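Local coordinates for PhiRv1 phage protein (Mycobacterium tuberculosis, PDB 6LG3) that probably acts as a bacterial toxin (EST12) that activates a RACK1-NLRP3-gasdermin D pyroptosis and IL-1 beta immune pathway, at residues A[8-13]-A[61-66]. Sequence-based numbering, arbitrary orientation.
Sequences QLMHEL and VHADRD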
ATOM      1  N   GLN A   8       4.106  -1.684  -6.150  1.00 37.77           N
ATOM      2  CA  GLN A   8       5.087  -2.290  -5.259  1.00 36.06           C
ATOM      3  C   GLN A   8       5.481  -1.332  -4.137  1.00 34.50           C
ATOM      4  O   GLN A   8       5.542  -1.726  -2.961  1.00 32.84           O
ATOM      5  CB  GLN A   8       6.306  -2.723  -6.075  1.00 37.75           C
ATOM      6  CG  GLN A   8       7.222  -3.708  -5.391  1.00 56.54           C
ATOM      7  CD  GLN A   8       8.214  -4.329  -6.359  1.00 72.38           C
ATOM      8  OE1 GLN A   8       7.909  -5.322  -7.025  1.00 77.01           O
ATOM      9  NE2 GLN A   8       9.405  -3.739  -6.451  1.00 75.53           N
ATOM     10  N   LEU A   9       5.722  -0.059  -4.476  1.00 29.28           N
ATOM     11  CA  LEU A   9       6.067   0.922  -3.451  1.00 29.13           C
ATOM     12  C   LEU A   9       4.912   1.135  -2.470  1.00 33.83           C
ATOM     13  O   LEU A   9       5.128   1.227  -1.252  1.00 30.80           O
ATOM     14  CB  LEU A   9       6.485   2.234  -4.117  1.00 26.04           C
ATOM     15  CG  LEU A   9       6.911   3.379  -3.204  1.00 34.38           C
ATOM     16  CD1 LEU A   9       7.925   2.910  -2.174  1.00 36.63           C
ATOM     17  CD2 LEU A   9       7.496   4.496  -4.068  1.00 35.94           C
ATOM     18  N   MET A  10       3.675   1.196  -2.972  1.00 30.93           N
ATOM     19  CA  MET A  10       2.540   1.335  -2.062  1.00 25.22           C
ATOM     20  C   MET A  10       2.440   0.139  -1.118  1.00 27.13           C
ATOM     21  O   MET A  10       2.123   0.299   0.066  1.00 27.60           O
ATOM     22  CB  MET A  10       1.237   1.513  -2.850  1.00 24.96           C
ATOM     23  CG  MET A  10       1.134   2.859  -3.612  1.00 27.39           C
ATOM     24  SD  MET A  10       0.926   4.272  -2.502  1.00 30.15           S
ATOM     25  CE  MET A  10      -0.749   4.045  -1.869  1.00 29.78           C
ATOM     26  N   HIS A  11       2.733  -1.063  -1.613  1.00 26.23           N
ATOM     27  CA  HIS A  11       2.700  -2.233  -0.738  1.00 34.88           C
ATOM     28  C   HIS A  11       3.785  -2.153   0.333  1.00 36.01           C
ATOM     29  O   HIS A  11       3.538  -2.493   1.499  1.00 30.33           O
ATOM     30  CB  HIS A  11       2.849  -3.511  -1.561  1.00 39.47           C
ATOM     31  CG  HIS A  11       2.548  -4.760  -0.795  1.00 50.23           C
ATOM     32  ND1 HIS A  11       1.275  -5.283  -0.695  1.00 54.86           N
ATOM     33  CD2 HIS A  11       3.353  -5.588  -0.088  1.00 52.73           C
ATOM     34  CE1 HIS A  11       1.310  -6.382   0.037  1.00 55.78           C
ATOM     35  NE2 HIS A  11       2.559  -6.588   0.418  1.00 54.24           N
ATOM     36  N   GLU A  12       4.990  -1.694  -0.038  1.00 29.91           N
ATOM     37  CA  GLU A  12       6.050  -1.562   0.959  1.00 30.59           C
ATOM     38  C   GLU A  12       5.678  -0.544   2.032  1.00 31.10           C
ATOM     39  O   GLU A  12       5.877  -0.789   3.235  1.00 29.98           O
ATOM     40  CB  GLU A  12       7.366  -1.192   0.273  1.00 37.57           C
ATOM     41  CG  GLU A  12       7.832  -2.249  -0.726  1.00 56.23           C
ATOM     42  CD  GLU A  12       9.070  -1.831  -1.515  1.00 75.26           C
ATOM     43  OE1 GLU A  12       9.361  -2.473  -2.552  1.00 72.74           O
ATOM     44  OE2 GLU A  12       9.752  -0.866  -1.102  1.00 85.05           O
ATOM     45  N   LEU A  13       5.106   0.596   1.619  1.00 30.44           N
ATOM     46  CA  LEU A  13       4.615   1.578   2.583  1.00 30.70           C
ATOM     47  C   LEU A  13       3.530   0.987   3.488  1.00 27.48           C
ATOM     48  O   LEU A  13       3.452   1.326   4.677  1.00 31.07           O
ATOM     49  CB  LEU A  13       4.074   2.807   1.854  1.00 25.55           C
ATOM     50  CG  LEU A  13       5.043   3.597   0.972  1.00 33.95           C
ATOM     51  CD1 LEU A  13       4.284   4.729   0.299  1.00 33.70           C
ATOM     52  CD2 LEU A  13       6.178   4.141   1.809  1.00 38.47           C
ATOM     53  N   VAL A  61      -2.627   3.551   3.457  1.00 33.06           N
ATOM     54  CA  VAL A  61      -1.575   4.402   2.901  1.00 28.56           C
ATOM     55  C   VAL A  61      -2.198   5.409   1.951  1.00 28.51           C
ATOM     56  O   VAL A  61      -3.038   5.050   1.122  1.00 29.43           O
ATOM     57  CB  VAL A  61      -0.504   3.586   2.139  1.00 30.45           C
ATOM     58  CG1 VAL A  61       0.592   4.507   1.561  1.00 35.78           C
ATOM     59  CG2 VAL A  61       0.101   2.510   3.016  1.00 36.14           C
ATOM     60  N   HIS A  62      -1.771   6.665   2.041  1.00 29.05           N
ATOM     61  CA  HIS A  62      -1.997   7.578   0.932  1.00 31.27           C
ATOM     62  C   HIS A  62      -0.696   8.304   0.625  1.00 30.94           C
ATOM     63  O   HIS A  62       0.067   8.652   1.533  1.00 33.05           O
ATOM     64  CB  HIS A  62      -3.146   8.564   1.194  1.00 36.59           C
ATOM     65  CG  HIS A  62      -2.924   9.487   2.346  1.00 48.13           C
ATOM     66  ND1 HIS A  62      -2.267  10.691   2.215  1.00 55.49           N
ATOM     67  CD2 HIS A  62      -3.308   9.404   3.642  1.00 58.82           C
ATOM     68  CE1 HIS A  62      -2.235  11.302   3.386  1.00 65.36           C
ATOM     69  NE2 HIS A  62      -2.861  10.542   4.269  1.00 67.53           N
ATOM     70  N   ALA A  63      -0.415   8.462  -0.661  1.00 24.12           N
ATOM     71  CA  ALA A  63       0.834   9.067  -1.100  1.00 27.27           C
ATOM     72  C   ALA A  63       0.551  10.022  -2.250  1.00 30.56           C
ATOM     73  O   ALA A  63      -0.238   9.710  -3.139  1.00 25.52           O
ATOM     74  CB  ALA A  63       1.847   8.005  -1.543  1.00 27.87           C
ATOM     75  N   ASP A  64       1.196  11.182  -2.224  1.00 27.65           N
ATOM     76  CA  ASP A  64       1.120  12.097  -3.352  1.00 24.95           C
ATOM     77  C   ASP A  64       1.552  11.392  -4.632  1.00 27.22           C
ATOM     78  O   ASP A  64       2.525  10.639  -4.637  1.00 29.56           O
ATOM     79  CB  ASP A  64       2.027  13.294  -3.082  1.00 27.59           C
ATOM     80  CG  ASP A  64       2.117  14.219  -4.257  1.00 31.18           C
ATOM     81  OD1 ASP A  64       3.151  14.182  -4.933  1.00 32.65           O
ATOM     82  OD2 ASP A  64       1.154  14.976  -4.478  1.00 35.79           O
ATOM     83  N   ARG A  65       0.819  11.629  -5.730  1.00 26.71           N
ATOM     84  CA  ARG A  65       1.094  10.891  -6.968  1.00 26.72           C
ATOM     85  C   ARG A  65       2.433  11.289  -7.590  1.00 33.07           C
ATOM     86  O   ARG A  65       3.125  10.440  -8.162  1.00 34.15           O
ATOM     87  CB  ARG A  65      -0.030  11.100  -7.990  1.00 34.99           C
ATOM     88  CG  ARG A  65      -1.346  10.396  -7.660  1.00 39.38           C
ATOM     89  CD  ARG A  65      -1.321   8.896  -7.941  1.00 29.27           C
ATOM     90  NE  ARG A  65      -0.972   8.559  -9.320  1.00 36.01           N
ATOM     91  CZ  ARG A  65      -1.848   8.220 -10.263  1.00 40.96           C
ATOM     92  NH1 ARG A  65      -3.149   8.200  -9.995  1.00 39.09           N
ATOM     93  NH2 ARG A  65      -1.427   7.918 -11.483  1.00 47.34           N
ATOM     94  N   ASP A  66       2.795  12.574  -7.545  1.00 29.26           N
ATOM     95  CA  ASP A  66       4.106  12.988  -8.052  1.00 28.49           C
ATOM     96  C   ASP A  66       5.230  12.375  -7.227  1.00 31.24           C
ATOM     97  O   ASP A  66       6.223  11.882  -7.777  1.00 29.24           O
ATOM     98  CB  ASP A  66       4.225  14.514  -8.059  1.00 31.87           C
ATOM     99  CG  ASP A  66       3.333  15.164  -9.099  1.00 47.54           C
ATOM    100  OD1 ASP A  66       2.863  16.294  -8.860  1.00 51.82           O
ATOM    101  OD2 ASP A  66       3.099  14.537 -10.155  1.00 55.00           O
TER
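Leu13 and Val61 bring the backbones closest, 6.8 Å between their CA atoms, where helix segment 8-13 crosses strand 61-64. The two axes make an angle of 131°. No hydrogen bond links the two segments; the join is apolar, made by Met10 and Leu13 of the helix with Val61 and Ala63 of the strand. Val61 reaches between the two helix residues. Its CG1, anti to the backbone N, meets Met10 CE at 3.7 Å and Leu13 CB at 3.9 Å, while its CG2 lies against the end of the helix segment, 3.8 Å from the carbonyl carbon C of Leu13. The side chains of Leu13 and Val61 cross at about a right angle, with Leu13 CD1 also 3.9 Å from Val61 CG1. Met10 starts off to one side of the strand, but bends at chi2 (-70°) and chi3 (-70°) carry SD and then CE over to it. The sulphur lies 4.0 Å from Ala63 CB, and the terminal methyl goes to Val61, so one thioether spans both inward-facing strand residues. Leu13 CD1 approaches Ala63 CB more loosely, at 4.5 Å. Just beyond, Asp64 N-caps helix 65-73 through OD1 to Trp67 N. Strand 58-64 is an edge of the three-stranded antiparallel sheet, paired with strand 50-55 through Val61 with Leu53 and Ala63 with Ala51. Met10 also touches Ala51 and Leu53 of strand 50-55, and Leu68 of helix 65-73; Leu13 touches Trp67 of that helix, completing a largely buried contact in which helix 4-22 meets both the sheet and helix 65-73.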